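Long-range contacts in 3,4-dihydroxy-2-butanone 4-phosphate synthase (Acinetobacter baumannii, PDB 6MNZ), which probably converts D-ribulose 5-phosphate to formate and 3,4-dihydroxy-2-butanone 4-phosphate, a step of riboflavin biosynthesis that depends on magnesium or manganese: residues T38-E43 / T107-V112; E90-I95 / T119-P124. All blocks are in the same frame, centred on the assembly; numbering follows the deposited sequence.

Contact 1 (T38-E43 / T107-V112); sequences THVRPE and TIQAAV
V40 meets I108 of the facing helix with one methyl, CG1, and faces Q109 with its backbone carbonyl. With chi1 at 75°, CG1 lies in the staggered position between the backbone N and the carbonyl carbon, and from there it reaches CG2 of I108 at 3.7 Å. The two branched side chains cross at about a right angle, and CG1 of V40 sits against CG2 of I108 and, a little farther off, its CB. Q109 runs past V40 in the opposite direction. Its chain bends at chi2 (-51°), which places CD 3.9 Å from O of V40. The two ends of this amide are probably interchanged in the model; turned over, it may hydrogen-bond to that carbonyl. One helical turn on from I108, V112 sets CG2 against the backbone of T38, 4.2 Å from CA. V40 and I108 are both buried, and each also packs on I45 of helix 42-52 and V161 of strand 160-164, while V112 and I108 rest on L58 of strand 57-60. The contact thus ties the loop between strand 31-36 and helix 42-52 to the C-terminal turns of helix 101-112, beside the six-stranded mixed sheet.

Contact 2 (E90-I95 / T119-P124); sequences EAAEGI and TDIVQP
A91 and V122 form an antiparallel hydrogen-bonded pair. A91 N donates to V122 O at 2.8 Å with an N-H...O angle of 143°, the donor tilted 16° from the carbonyl plane; V122 N answers to A91 O, whose position is less certain. The second polar meeting involves E93, whose bent chain brings its carboxylate to the backbone of D120. OE1 comes within 2.6 Å of D120 O, a separation of two oxygens that suggests a proton held by the acid. D120 itself turns OD1 to the backbone N of K117. On the face of the pair that carries A91 and V122, the methyls CB of A91 and CG2 of V122 lie 3.7 Å apart. I121 passes on the other side, crossing E90 at about a right angle. Beside it, E90 and Q123 point the same way, their carboxylate and amide planes only 13° apart. Farther out, A92 and I121 pack on helix 101-112 through A110 and T107 respectively. Past the corner at Q123 and P124, which follows a cis peptide bond, the antiparallel bridge gives way to backbone bonds of E90 with H126 and I127, pairing strand 90-91 with the chain that leads into strand 127-131 of the six-stranded sheet.

How the contacts relate
Helix 101-112 joins the two contacts, whose centres lie 12 Å apart. It supplies one segment of contact 1 and packs against contact 2, with T107 CG2 3.6 Å from A91 CA and A110 CB 3.6 Å from D120 O; T107 OG1 also makes a weak hydrogen bond with A92 N. Contact 1 is the more buried, chiefly aliphatic packing between a helix and a loop next to the central sheet. Contact 2 is partly exposed and relies on backbone pairing, with acidic and amide side chains around it. Their segments alternate along the chain, and both lie in the synthase part, away from the predicted substrate and metal sites.

Contact 1 (T38-E43 / T107-V112)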
# COMPACT_ATOMS: atom_id res chain seq x y z
N THR A 38 -6.02 -23.90 23.09
CA THR A 38 -5.62 -24.32 24.42
C THR A 38 -6.33 -25.60 24.85
O THR A 38 -5.81 -26.35 25.69
CB THR A 38 -5.88 -23.20 25.43
OG1 THR A 38 -5.33 -21.98 24.93
CG2 THR A 38 -5.25 -23.53 26.78
N HIS A 39 -7.55 -25.82 24.35
CA HIS A 39 -8.33 -27.00 24.72
C HIS A 39 -8.28 -28.09 23.65
O HIS A 39 -9.03 -29.07 23.76
CB HIS A 39 -9.78 -26.61 24.99
CG HIS A 39 -9.96 -25.77 26.22
ND1 HIS A 39 -9.80 -26.28 27.49
CD2 HIS A 39 -10.30 -24.47 26.37
CE1 HIS A 39 -9.99 -25.31 28.37
NE2 HIS A 39 -10.30 -24.20 27.72
N VAL A 40 -7.42 -27.96 22.65
CA VAL A 40 -7.41 -28.91 21.54
C VAL A 40 -6.79 -30.23 22.00
O VAL A 40 -5.75 -30.24 22.67
CB VAL A 40 -6.66 -28.33 20.33
CG1 VAL A 40 -5.16 -28.36 20.56
CG2 VAL A 40 -7.03 -29.10 19.07
N ARG A 41 -7.39 -31.33 21.57
CA ARG A 41 -7.01 -32.67 22.01
C ARG A 41 -6.85 -33.56 20.79
O ARG A 41 -7.30 -33.22 19.69
CB ARG A 41 -8.07 -33.26 22.95
CG ARG A 41 -8.42 -32.36 24.13
CD ARG A 41 -9.69 -32.81 24.83
NE ARG A 41 -10.82 -32.89 23.92
CZ ARG A 41 -12.05 -33.28 24.27
NH1 ARG A 41 -12.36 -33.40 25.55
NH2 ARG A 41 -12.99 -33.42 23.35
N PRO A 42 -6.05 -34.63 20.91
CA PRO A 42 -5.87 -35.54 19.78
C PRO A 42 -7.15 -35.83 19.01
O PRO A 42 -7.19 -35.67 17.79
CB PRO A 42 -5.31 -36.81 20.44
CG PRO A 42 -4.56 -36.30 21.64
CD PRO A 42 -5.22 -35.01 22.07
N GLU A 43 -8.21 -36.23 19.72
CA GLU A 43 -9.45 -36.58 19.05
C GLU A 43 -10.11 -35.38 18.39
O GLU A 43 -10.90 -35.56 17.45
CB GLU A 43 -10.43 -37.21 20.05
CG GLU A 43 -10.61 -38.72 19.89
CD GLU A 43 -10.98 -39.12 18.47
OE1 GLU A 43 -10.16 -39.80 17.82
OE2 GLU A 43 -12.02 -38.64 17.96
N THR A 107 1.82 -30.59 18.95
CA THR A 107 2.52 -29.44 18.40
C THR A 107 1.81 -28.14 18.76
O THR A 107 2.45 -27.14 19.10
CB THR A 107 2.65 -29.57 16.88
OG1 THR A 107 3.55 -30.66 16.57
CG2 THR A 107 3.19 -28.29 16.26
N ILE A 108 0.48 -28.12 18.61
CA ILE A 108 -0.28 -26.91 18.93
C ILE A 108 -0.05 -26.51 20.38
O ILE A 108 0.20 -25.33 20.69
CB ILE A 108 -1.77 -27.13 18.64
CG1 ILE A 108 -2.00 -27.27 17.13
CG2 ILE A 108 -2.61 -25.99 19.20
CD1 ILE A 108 -3.22 -28.07 16.76
N GLN A 109 -0.12 -27.47 21.30
CA GLN A 109 0.05 -27.17 22.71
C GLN A 109 1.35 -26.43 22.97
O GLN A 109 1.38 -25.45 23.72
CB GLN A 109 -0.00 -28.46 23.54
CG GLN A 109 -1.34 -29.20 23.47
CD GLN A 109 -2.53 -28.31 23.77
OE1 GLN A 109 -3.62 -28.54 23.25
NE2 GLN A 109 -2.37 -27.41 24.74
N ALA A 110 2.44 -26.87 22.33
CA ALA A 110 3.73 -26.22 22.52
C ALA A 110 3.67 -24.76 22.09
O ALA A 110 4.21 -23.88 22.77
CB ALA A 110 4.81 -26.97 21.76
N ALA A 111 2.97 -24.48 20.99
CA ALA A 111 2.91 -23.12 20.49
C ALA A 111 2.12 -22.21 21.43
O ALA A 111 2.55 -21.09 21.72
CB ALA A 111 2.29 -23.10 19.09
N VAL A 112 1.02 -22.72 21.99
CA VAL A 112 0.09 -21.90 22.75
C VAL A 112 0.24 -22.09 24.25
O VAL A 112 -0.59 -21.57 25.02
CB VAL A 112 -1.37 -22.17 22.33
CG1 VAL A 112 -1.52 -22.01 20.83
CG2 VAL A 112 -1.80 -23.56 22.78

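Contact 2 (E90-I95 / T119-P124)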
# COMPACT_ATOMS: atom_id res chain seq x y z
N GLU A 90 4.97 -25.39 11.61
CA GLU A 90 5.22 -25.52 13.04
C GLU A 90 5.35 -26.99 13.39
O GLU A 90 4.60 -27.83 12.87
CB GLU A 90 4.10 -24.88 13.85
CG GLU A 90 4.56 -23.91 14.93
CD GLU A 90 5.57 -22.89 14.42
OE1 GLU A 90 5.62 -22.67 13.19
OE2 GLU A 90 6.43 -22.46 15.21
N ALA A 91 6.34 -27.32 14.22
CA ALA A 91 6.44 -28.63 14.82
C ALA A 91 7.01 -28.51 16.23
O ALA A 91 7.83 -27.63 16.51
CB ALA A 91 7.31 -29.57 13.98
N ALA A 92 6.54 -29.38 17.12
CA ALA A 92 7.06 -29.45 18.47
C ALA A 92 8.20 -30.47 18.54
O ALA A 92 8.88 -30.73 17.54
CB ALA A 92 5.94 -29.79 19.45
N GLU A 93 8.60 -30.81 19.76
CA GLU A 93 9.68 -31.76 20.03
C GLU A 93 9.26 -32.75 21.11
O GLU A 93 9.97 -32.98 22.09
CB GLU A 93 10.96 -31.02 20.43
CG GLU A 93 11.37 -29.93 19.45
CD GLU A 93 10.58 -28.65 19.63
OE1 GLU A 93 9.52 -28.70 20.28
OE2 GLU A 93 11.07 -27.58 19.21
N GLY A 94 8.07 -33.32 20.97
CA GLY A 94 7.84 -34.70 21.33
C GLY A 94 7.34 -35.53 20.16
O GLY A 94 6.53 -36.44 20.34
N ILE A 95 7.83 -35.22 18.97
CA ILE A 95 7.21 -35.65 17.72
C ILE A 95 8.18 -36.56 17.00
O ILE A 95 9.40 -36.42 17.11
CB ILE A 95 6.81 -34.45 16.84
CG1 ILE A 95 8.06 -33.80 16.25
CG2 ILE A 95 6.00 -33.44 17.65
CD1 ILE A 95 7.79 -32.53 15.48
N THR A 119 12.37 -22.20 21.21
CA THR A 119 12.98 -23.51 21.24
C THR A 119 12.03 -24.61 21.69
O THR A 119 12.33 -25.79 21.50
CB THR A 119 14.20 -23.51 22.17
OG1 THR A 119 14.99 -22.34 21.93
CG2 THR A 119 15.06 -24.74 21.94
N ASP A 120 10.84 -24.25 22.18
CA ASP A 120 9.75 -25.21 22.29
C ASP A 120 9.23 -25.69 20.94
O ASP A 120 8.30 -26.51 20.92
CB ASP A 120 8.60 -24.60 23.10
CG ASP A 120 8.95 -24.40 24.56
OD1 ASP A 120 8.23 -23.64 25.24
OD2 ASP A 120 9.99 -24.93 25.00
N ILE A 121 9.74 -25.16 19.83
CA ILE A 121 9.07 -25.27 18.54
C ILE A 121 10.11 -25.16 17.45
O ILE A 121 11.21 -24.64 17.66
CB ILE A 121 7.96 -24.19 18.40
CG1 ILE A 121 6.98 -24.55 17.28
CG2 ILE A 121 8.57 -22.80 18.14
CD1 ILE A 121 6.11 -25.78 17.58
N VAL A 122 9.80 -25.73 16.29
CA VAL A 122 10.73 -25.80 15.16
C VAL A 122 9.95 -25.63 13.87
O VAL A 122 8.74 -25.87 13.81
CB VAL A 122 11.54 -27.12 15.15
CG1 VAL A 122 12.49 -27.18 16.33
CG2 VAL A 122 10.62 -28.33 15.14
N GLN A 123 10.69 -25.39 12.78
CA GLN A 123 10.14 -25.24 11.45
C GLN A 123 11.03 -25.97 10.46
O GLN A 123 12.27 -25.90 10.58
CB GLN A 123 10.02 -23.77 11.04
CG GLN A 123 9.33 -22.88 12.06
CD GLN A 123 10.26 -22.44 13.17
OE1 GLN A 123 9.96 -22.62 14.35
NE2 GLN A 123 11.36 -21.78 12.80
N PRO A 124 10.46 -26.61 9.42
CA PRO A 124 9.03 -26.71 9.13
C PRO A 124 8.38 -27.83 9.93
O PRO A 124 9.09 -28.53 10.63
CB PRO A 124 9.01 -27.02 7.63
CG PRO A 124 10.27 -27.78 7.39
CD PRO A 124 11.28 -27.28 8.40